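Local atomic coordinates of glycerophosphoryl diester phosphodiesterase (Agrobacterium tumefaciens str. C58, PDB entry 3KS6), a protein that belongs to the glycerophosphoryl diester phosphodiesterase family, is built on a TIM-barrel fold and holds a magnesium ion. Residues 18-23 with 75-80; 90-95 with 129-134; 186-191 with 215-220. All coordinates share one frame; numbering follows the deposited sequence.

Contact 1. Residues 18-23 with 75-80; sequences STPHGF and ATIRYG
T19 and I77 carry this small contact, and their methyl groups do the touching. The two side chains cross obliquely. CG2 of T19 lies 3.7 Å from CG2 of I77 and also borders CD1 of the same isoleucine. The torsion of T19 (chi1 57°) sets OG1 between the backbone N and the carbonyl carbon, and this serves the helix rather than the contact. T19 is the N-cap of helix 20-27, and its OG1 accepts from G22 N at 3.0 Å, with an N-H...O angle of 158°. OG1 also donates to F15 O, so the hydroxyl is held by two bonds, and CG2 is the branch that meets the isoleucine. On I77, CG1 is anti to the carbonyl carbon, and chi2 of 171° extends the chain to CD1. That methyl ends 3.7 Å from S18 O. The side chain of S18 lies about 8 Å from the magnesium ion. I77 CD1 also meets P20 CD, tip to tip, at 4.2 Å. I77 opens a type II beta turn that closes at G80, with Y79 at positive phi. G80 CA rests beside T19 CG2. No direct hydrogen bond joins the segments. A water accepts from H21 N at 3.1 Å and reaches G80 O by a weak bond of 3.5 Å. The loop 75-80 belongs to the excursion between strand 33-40 and helix 88-95. It borders the start of helix 20-27, which packs through F23 on V34 and F36 of strand 33-40, on M86, and on L91 and L94 of helix 88-95.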
loop_
_atom_site.group_PDB
_atom_site.type_symbol
_atom_site.label_atom_id
_atom_site.label_comp_id
_atom_site.label_asym_id
_atom_site.label_seq_id
_atom_site.Cartn_x
_atom_site.Cartn_y
_atom_site.Cartn_z
ATOM N N SER A 18 -8.314 -7.356 1.891
ATOM C CA SER A 18 -8.111 -7.549 0.444
ATOM C C SER A 18 -9.258 -8.293 -0.227
ATOM O O SER A 18 -9.054 -9.188 -1.083
ATOM C CB SER A 18 -6.760 -8.263 0.164
ATOM O OG SER A 18 -5.703 -7.602 0.813
ATOM N N THR A 19 -10.482 -7.901 0.116
ATOM C CA THR A 19 -11.656 -8.604 -0.390
ATOM C C THR A 19 -12.256 -7.875 -1.572
ATOM O O THR A 19 -12.151 -6.633 -1.652
ATOM C CB THR A 19 -12.790 -8.691 0.676
ATOM O OG1 THR A 19 -13.134 -7.371 1.112
ATOM C CG2 THR A 19 -12.385 -9.605 1.900
ATOM N N PRO A 20 -12.947 -8.618 -2.459
ATOM C CA PRO A 20 -13.704 -7.955 -3.515
ATOM C C PRO A 20 -14.664 -6.862 -2.994
ATOM O O PRO A 20 -14.766 -5.782 -3.588
ATOM C CB PRO A 20 -14.483 -9.118 -4.153
ATOM C CG PRO A 20 -13.608 -10.308 -3.931
ATOM C CD PRO A 20 -13.000 -10.092 -2.578
ATOM N N HIS A 21 -15.364 -7.123 -1.892
ATOM C CA HIS A 21 -16.256 -6.096 -1.305
ATOM C C HIS A 21 -15.483 -4.818 -0.927
ATOM O O HIS A 21 -15.906 -3.705 -1.270
ATOM C CB HIS A 21 -16.995 -6.682 -0.098
ATOM C CG HIS A 21 -17.993 -5.756 0.513
ATOM N ND1 HIS A 21 -18.520 -5.961 1.771
ATOM C CD2 HIS A 21 -18.544 -4.606 0.057
ATOM C CE1 HIS A 21 -19.376 -4.991 2.047
ATOM N NE2 HIS A 21 -19.401 -4.154 1.028
ATOM N N GLY A 22 -14.334 -4.970 -0.262
ATOM C CA GLY A 22 -13.570 -3.774 0.113
ATOM C C GLY A 22 -13.035 -3.024 -1.084
ATOM O O GLY A 22 -13.162 -1.806 -1.184
ATOM N N PHE A 23 -12.470 -3.744 -2.040
ATOM C CA PHE A 23 -11.930 -3.044 -3.189
ATOM C C PHE A 23 -13.034 -2.355 -4.034
ATOM O O PHE A 23 -12.798 -1.297 -4.624
ATOM C CB PHE A 23 -11.077 -3.969 -4.041
ATOM C CG PHE A 23 -9.782 -4.380 -3.398
ATOM C CD1 PHE A 23 -8.837 -3.429 -3.038
ATOM C CD2 PHE A 23 -9.457 -5.724 -3.225
ATOM C CE1 PHE A 23 -7.640 -3.785 -2.468
ATOM C CE2 PHE A 23 -8.236 -6.068 -2.661
ATOM C CZ PHE A 23 -7.325 -5.090 -2.298
ATOM N N ALA A 75 -9.469 -20.868 -1.870
ATOM C CA ALA A 75 -9.474 -20.288 -0.535
ATOM C C ALA A 75 -10.615 -19.304 -0.366
ATOM O O ALA A 75 -11.006 -18.634 -1.312
ATOM C CB ALA A 75 -8.166 -19.573 -0.281
ATOM N N THR A 76 -11.124 -19.234 0.864
ATOM C CA THR A 76 -12.191 -18.332 1.258
ATOM C C THR A 76 -11.576 -17.317 2.220
ATOM O O THR A 76 -10.887 -17.706 3.170
ATOM C CB THR A 76 -13.315 -19.106 1.978
ATOM O OG1 THR A 76 -13.812 -20.149 1.124
ATOM C CG2 THR A 76 -14.457 -18.185 2.360
ATOM N N ILE A 77 -11.841 -16.032 2.002
ATOM C CA ILE A 77 -11.276 -14.997 2.832
ATOM C C ILE A 77 -12.090 -14.836 4.106
ATOM O O ILE A 77 -13.316 -14.674 4.051
ATOM C CB ILE A 77 -11.238 -13.635 2.105
ATOM C CG1 ILE A 77 -10.459 -13.722 0.761
ATOM C CG2 ILE A 77 -10.563 -12.579 3.029
ATOM C CD1 ILE A 77 -10.580 -12.433 -0.092
ATOM N N ARG A 78 -11.401 -14.821 5.244
ATOM C CA ARG A 78 -12.060 -14.593 6.529
ATOM C C ARG A 78 -12.797 -13.279 6.505
ATOM O O ARG A 78 -12.255 -12.272 6.041
ATOM C CB ARG A 78 -11.044 -14.545 7.661
ATOM C CG ARG A 78 -10.436 -15.866 7.896
ATOM C CD ARG A 78 -9.584 -15.909 9.114
ATOM N NE ARG A 78 -8.706 -17.067 9.025
ATOM C CZ ARG A 78 -7.860 -17.438 9.974
ATOM N NH1 ARG A 78 -7.786 -16.760 11.108
ATOM N NH2 ARG A 78 -7.096 -18.499 9.785
ATOM N N TYR A 79 -14.039 -13.297 6.991
ATOM C CA TYR A 79 -14.894 -12.101 7.063
ATOM C C TYR A 79 -15.298 -11.584 5.694
ATOM O O TYR A 79 -15.822 -10.484 5.615
ATOM C CB TYR A 79 -14.278 -10.958 7.915
ATOM C CG TYR A 79 -13.594 -11.400 9.150
ATOM C CD1 TYR A 79 -14.305 -11.989 10.183
ATOM C CD2 TYR A 79 -12.222 -11.254 9.301
ATOM C CE1 TYR A 79 -13.657 -12.436 11.332
ATOM C CE2 TYR A 79 -11.571 -11.699 10.429
ATOM C CZ TYR A 79 -12.288 -12.281 11.446
ATOM O OH TYR A 79 -11.627 -12.726 12.559
ATOM N N GLY A 80 -15.118 -12.408 4.648
ATOM C CA GLY A 80 -15.338 -12.023 3.263
ATOM C C GLY A 80 -16.564 -12.653 2.607
ATOM O O GLY A 80 -16.696 -12.619 1.375
HETATM O O HOH W 1 -15.902 -9.693 -0.335
#

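Contact 2. Residues 90-95 with 129-134; sequences ELCALY and HSMLER
C92 and H129 bring their CA atoms to 6.5 Å where helix 88-95, a helix of the TIM barrel, passes the loop that joins helix 118-128 to strand 135-139. Helix 118-128 ends in a Schellman motif with S130, at positive phi, as C-prime residue. On either side of S130 in sequence, H129 and M131 both point their CB toward the helix of C92. C92 CB sits 3.8 Å from H129 CB. Its SG is 3.6 Å from CG of M131, which is modelled as selenomethionine. The M131 chain bends at chi2 (-63°) and chi3, and its CE comes within 4.1 Å of Y95 CB. A water links H129 O with C92 O, the latter weakly. C92 and M131 also pack on F102 of strand 101-106, which meets the Y95 ring edge-to-face. R134 closes the other end. Its NH1 and NH2 both donate to Y95 O, at 3.0 and 2.9 Å, and reach it from the same face of the carbonyl plane. The acceptor lies near the guanidinium plane. N101 OD1 and V100 O take further bonds from NE and NH2, which fixes the group's rotation. M131 CE lies over the centre of the R134 guanidinium, 3.5 Å above its plane.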
loop_
_atom_site.group_PDB
_atom_site.type_symbol
_atom_site.label_atom_id
_atom_site.label_comp_id
_atom_site.label_asym_id
_atom_site.label_seq_id
_atom_site.Cartn_x
_atom_site.Cartn_y
_atom_site.Cartn_z
ATOM N N GLU A 90 -8.433 -8.735 -12.113
ATOM C CA GLU A 90 -9.762 -8.544 -11.532
ATOM C C GLU A 90 -9.835 -7.232 -10.754
ATOM O O GLU A 90 -10.842 -6.521 -10.834
ATOM C CB GLU A 90 -10.105 -9.732 -10.649
ATOM C CG GLU A 90 -10.355 -11.001 -11.466
ATOM C CD GLU A 90 -10.332 -12.315 -10.636
ATOM O OE1 GLU A 90 -10.009 -12.317 -9.432
ATOM O OE2 GLU A 90 -10.617 -13.369 -11.234
ATOM N N LEU A 91 -8.763 -6.910 -10.011
ATOM C CA LEU A 91 -8.662 -5.625 -9.301
ATOM C C LEU A 91 -8.690 -4.458 -10.290
ATOM O O LEU A 91 -9.414 -3.476 -10.106
ATOM C CB LEU A 91 -7.405 -5.572 -8.406
ATOM C CG LEU A 91 -7.184 -4.301 -7.557
ATOM C CD1 LEU A 91 -8.341 -3.984 -6.580
ATOM C CD2 LEU A 91 -5.854 -4.365 -6.830
ATOM N N CYS A 92 -7.916 -4.571 -11.356
ATOM C CA CYS A 92 -7.865 -3.513 -12.369
ATOM C C CYS A 92 -9.253 -3.247 -12.961
ATOM O O CYS A 92 -9.672 -2.103 -13.106
ATOM C CB CYS A 92 -6.880 -3.898 -13.475
ATOM S SG CYS A 92 -5.157 -3.785 -13.016
ATOM N N ALA A 93 -9.997 -4.319 -13.223
ATOM C CA ALA A 93 -11.375 -4.178 -13.753
ATOM C C ALA A 93 -12.279 -3.375 -12.835
ATOM O O ALA A 93 -13.179 -2.645 -13.294
ATOM C CB ALA A 93 -11.980 -5.550 -14.010
ATOM N N LEU A 94 -12.077 -3.477 -11.521
ATOM C CA LEU A 94 -12.893 -2.696 -10.611
ATOM C C LEU A 94 -12.617 -1.184 -10.687
ATOM O O LEU A 94 -13.451 -0.385 -10.258
ATOM C CB LEU A 94 -12.674 -3.165 -9.166
ATOM C CG LEU A 94 -13.091 -4.584 -8.820
ATOM C CD1 LEU A 94 -12.684 -4.852 -7.345
ATOM C CD2 LEU A 94 -14.628 -4.758 -9.058
ATOM N N TYR A 95 -11.416 -0.804 -11.116
ATOM C CA TYR A 95 -10.958 0.591 -11.038
ATOM C C TYR A 95 -10.933 1.309 -12.394
ATOM O O TYR A 95 -10.578 2.490 -12.470
ATOM C CB TYR A 95 -9.598 0.661 -10.310
ATOM C CG TYR A 95 -9.805 0.531 -8.805
ATOM C CD1 TYR A 95 -10.030 -0.697 -8.227
ATOM C CD2 TYR A 95 -9.835 1.643 -7.990
ATOM C CE1 TYR A 95 -10.259 -0.827 -6.895
ATOM C CE2 TYR A 95 -10.078 1.536 -6.652
ATOM C CZ TYR A 95 -10.285 0.298 -6.096
ATOM O OH TYR A 95 -10.531 0.159 -4.745
ATOM N N HIS A 129 -3.540 -3.879 -18.555
ATOM C CA HIS A 129 -4.870 -3.438 -18.153
ATOM C C HIS A 129 -4.939 -1.903 -17.996
ATOM O O HIS A 129 -5.850 -1.392 -17.368
ATOM C CB HIS A 129 -5.299 -4.190 -16.882
ATOM C CG HIS A 129 -5.242 -5.675 -17.056
ATOM N ND1 HIS A 129 -6.017 -6.330 -17.985
ATOM C CD2 HIS A 129 -4.438 -6.616 -16.509
ATOM C CE1 HIS A 129 -5.714 -7.614 -17.981
ATOM N NE2 HIS A 129 -4.766 -7.817 -17.088
ATOM N N SER A 130 -3.950 -1.209 -18.563
ATOM C CA SER A 130 -3.872 0.249 -18.615
ATOM C C SER A 130 -3.991 0.928 -17.261
ATOM O O SER A 130 -4.661 1.966 -17.134
ATOM C CB SER A 130 -4.923 0.803 -19.570
ATOM O OG SER A 130 -4.749 0.250 -20.869
HETATM N N MSE A 131 -3.346 0.350 -16.255
HETATM C CA MSE A 131 -3.331 0.946 -14.920
HETATM C C MSE A 131 -1.946 1.447 -14.494
HETATM O O MSE A 131 -1.843 2.072 -13.436
HETATM C CB MSE A 131 -3.884 -0.029 -13.884
HETATM C CG MSE A 131 -5.363 -0.318 -14.026
HETATM SE SE MSE A 131 -6.432 1.294 -13.741
HETATM C CE MSE A 131 -5.949 1.702 -11.922
ATOM N N LEU A 132 -0.885 1.216 -15.282
ATOM C CA LEU A 132 0.450 1.631 -14.869
ATOM C C LEU A 132 0.523 3.118 -14.595
ATOM O O LEU A 132 1.108 3.538 -13.612
ATOM C CB LEU A 132 1.516 1.301 -15.926
ATOM C CG LEU A 132 2.981 1.537 -15.508
ATOM C CD1 LEU A 132 3.333 0.761 -14.241
ATOM C CD2 LEU A 132 3.942 1.191 -16.667
ATOM N N GLU A 133 -0.060 3.913 -15.493
ATOM C CA GLU A 133 -0.013 5.368 -15.365
ATOM C C GLU A 133 -0.847 5.902 -14.218
ATOM O O GLU A 133 -0.793 7.098 -13.930
ATOM C CB GLU A 133 -0.394 6.051 -16.688
ATOM C CG GLU A 133 0.570 5.700 -17.848
ATOM C CD GLU A 133 2.066 5.796 -17.442
ATOM O OE1 GLU A 133 2.520 6.873 -16.955
ATOM O OE2 GLU A 133 2.781 4.776 -17.604
ATOM N N ARG A 134 -1.612 5.031 -13.571
ATOM C CA ARG A 134 -2.340 5.399 -12.371
ATOM C C ARG A 134 -1.790 4.713 -11.135
ATOM O O ARG A 134 -2.486 4.596 -10.143
ATOM C CB ARG A 134 -3.805 5.057 -12.530
ATOM C CG ARG A 134 -4.494 5.837 -13.657
ATOM C CD ARG A 134 -5.897 5.295 -13.969
ATOM N NE ARG A 134 -6.752 5.138 -12.806
ATOM C CZ ARG A 134 -7.929 4.526 -12.812
ATOM N NH1 ARG A 134 -8.425 4.008 -13.931
ATOM N NH2 ARG A 134 -8.607 4.440 -11.683
HETATM O O HOH W 2 -8.616 -1.295 -15.698
#

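Contact 3. Residues 186-191 with 215-220; sequences GVHIDT and PSQITK
A 3-10 turn at the C-terminal end of barrel strand 184-188 meets the first turns of helix 215-224 through I189, D190, Q217 and K220. I189 CG1 is anti to the backbone N (chi1 -172°) and lies 3.6 Å from Q217 O. CG2 takes the position between the backbone N and the carbonyl carbon, where it touches Q217 NE2 at 3.5 Å. The Q217 amide then reaches on to D190. NE2 donates to D190 OD1 at 2.9 Å, almost straight at 175°, on the syn side but 34° out of the carboxylate plane. OE1 of the same amide accepts from H213 N and T214 N, so both ends of the group are held. In the TIM barrel, strand 206-210, the parallel neighbour of strand 184-188, comes between the two segments in the chain and leads to helix 215-224; I189 also packs on its C209. K220 is fully extended and slides past I189 in the opposite direction, with its CD 4.0 Å from I189 CD1. Its NZ donates to I189 O at 2.9 Å and to A192 O. D190 OD1 and K220 NZ are not in contact but share a water, which donates to the carboxylate and accepts from the ammonium. The turn is braced from within. H188 ND1 accepts from D190 N at 3.0 Å, in the imidazole plane, and T191 OG1 donates to a lone pair of H188 O at 2.8 Å.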
loop_
_atom_site.group_PDB
_atom_site.type_symbol
_atom_site.label_atom_id
_atom_site.label_comp_id
_atom_site.label_asym_id
_atom_site.label_seq_id
_atom_site.Cartn_x
_atom_site.Cartn_y
_atom_site.Cartn_z
ATOM N N GLY A 186 7.509 6.562 3.758
ATOM C CA GLY A 186 6.296 6.412 4.551
ATOM C C GLY A 186 6.703 5.755 5.858
ATOM O O GLY A 186 7.394 4.750 5.825
ATOM N N VAL A 187 6.328 6.365 6.981
ATOM C CA VAL A 187 6.583 5.817 8.308
ATOM C C VAL A 187 5.266 5.447 9.000
ATOM O O VAL A 187 4.185 6.047 8.721
ATOM C CB VAL A 187 7.425 6.821 9.213
ATOM C CG1 VAL A 187 8.697 7.303 8.469
ATOM C CG2 VAL A 187 6.600 8.041 9.677
ATOM N N HIS A 188 5.338 4.483 9.943
ATOM C CA HIS A 188 4.199 4.163 10.813
ATOM C C HIS A 188 3.751 5.447 11.511
ATOM O O HIS A 188 4.574 6.182 12.041
ATOM C CB HIS A 188 4.614 3.149 11.866
ATOM C CG HIS A 188 3.475 2.500 12.597
ATOM N ND1 HIS A 188 2.601 3.191 13.419
ATOM C CD2 HIS A 188 3.072 1.213 12.626
ATOM C CE1 HIS A 188 1.700 2.352 13.903
ATOM N NE2 HIS A 188 1.967 1.145 13.445
ATOM N N ILE A 189 2.445 5.700 11.537
ATOM C CA ILE A 189 1.903 6.925 12.137
ATOM C C ILE A 189 2.381 7.129 13.570
ATOM O O ILE A 189 2.627 8.249 13.996
ATOM C CB ILE A 189 0.316 6.916 12.069
ATOM C CG1 ILE A 189 -0.291 8.255 12.515
ATOM C CG2 ILE A 189 -0.274 5.744 12.846
ATOM C CD1 ILE A 189 0.266 9.448 11.823
ATOM N N ASP A 190 2.510 6.046 14.330
ATOM C CA ASP A 190 2.940 6.153 15.734
ATOM C C ASP A 190 4.401 6.583 15.890
ATOM O O ASP A 190 4.783 6.944 16.987
ATOM C CB ASP A 190 2.687 4.854 16.520
ATOM C CG ASP A 190 1.199 4.526 16.702
ATOM O OD1 ASP A 190 0.336 5.427 16.562
ATOM O OD2 ASP A 190 0.933 3.344 16.995
ATOM N N THR A 191 5.200 6.528 14.813
ATOM C CA THR A 191 6.565 7.027 14.803
ATOM C C THR A 191 6.736 8.432 14.197
ATOM O O THR A 191 7.827 8.998 14.187
ATOM C CB THR A 191 7.522 6.036 14.113
ATOM O OG1 THR A 191 7.282 6.006 12.695
ATOM C CG2 THR A 191 7.380 4.630 14.731
ATOM N N PRO A 215 -9.246 6.999 15.205
ATOM C CA PRO A 215 -9.470 8.412 15.088
ATOM C C PRO A 215 -8.315 9.266 15.501
ATOM O O PRO A 215 -8.057 10.273 14.840
ATOM C CB PRO A 215 -10.669 8.663 16.038
ATOM C CG PRO A 215 -11.384 7.394 16.053
ATOM C CD PRO A 215 -10.328 6.339 15.957
ATOM N N SER A 216 -7.639 8.913 16.601
ATOM C CA SER A 216 -6.518 9.719 17.072
ATOM C C SER A 216 -5.369 9.695 16.044
ATOM O O SER A 216 -4.731 10.720 15.799
ATOM C CB SER A 216 -6.017 9.241 18.443
ATOM O OG SER A 216 -5.899 7.835 18.469
ATOM N N GLN A 217 -5.111 8.526 15.486
ATOM C CA GLN A 217 -4.034 8.373 14.487
ATOM C C GLN A 217 -4.348 9.121 13.188
ATOM O O GLN A 217 -3.509 9.794 12.634
ATOM C CB GLN A 217 -3.843 6.902 14.164
ATOM C CG GLN A 217 -3.085 6.158 15.215
ATOM C CD GLN A 217 -3.070 4.693 14.962
ATOM O OE1 GLN A 217 -4.033 4.111 14.437
ATOM N NE2 GLN A 217 -1.956 4.054 15.352
ATOM N N ILE A 218 -5.577 8.961 12.705
ATOM C CA ILE A 218 -6.055 9.690 11.550
ATOM C C ILE A 218 -5.969 11.197 11.781
ATOM O O ILE A 218 -5.438 11.917 10.935
ATOM C CB ILE A 218 -7.497 9.278 11.164
ATOM C CG1 ILE A 218 -7.549 7.814 10.676
ATOM C CG2 ILE A 218 -8.066 10.263 10.106
ATOM C CD1 ILE A 218 -8.947 7.205 10.623
ATOM N N THR A 219 -6.445 11.665 12.938
ATOM C CA THR A 219 -6.412 13.104 13.246
ATOM C C THR A 219 -4.967 13.608 13.378
ATOM O O THR A 219 -4.637 14.716 12.967
ATOM C CB THR A 219 -7.228 13.397 14.542
ATOM O OG1 THR A 219 -8.608 13.102 14.308
ATOM C CG2 THR A 219 -7.038 14.844 14.955
ATOM N N LYS A 220 -4.070 12.765 13.904
ATOM C CA LYS A 220 -2.673 13.160 13.999
ATOM C C LYS A 220 -2.101 13.385 12.592
ATOM O O LYS A 220 -1.415 14.374 12.337
ATOM C CB LYS A 220 -1.875 12.100 14.736
ATOM C CG LYS A 220 -0.391 12.286 14.730
ATOM C CD LYS A 220 0.248 11.121 15.477
ATOM C CE LYS A 220 1.741 11.218 15.448
ATOM N NZ LYS A 220 2.344 10.083 16.223
HETATM O O HOH W 3 0.294 8.021 16.816
#

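Overall arrangement
The three contacts follow one another in series; none nests in or crosses another. From the N terminus, contact 1 closes a loop that holds strands 33-40 and 46-48 and helix 69-74, tying helix 20-27 to the excursion after strand 33-40. Contact 2 then closes the loop through strand 101-106 and helix 118-128. These two touch through F23, whose O meets Y95 OH in a weak hydrogen bond. Contact 3 closes the loop over helix 194-202 and strand 206-210. Its centre is about 28 Å from that of contact 2, on the opposite side of the chain's centre. The magnesium site of E35, D37 and E105 draws on strands 33-40 and 101-106.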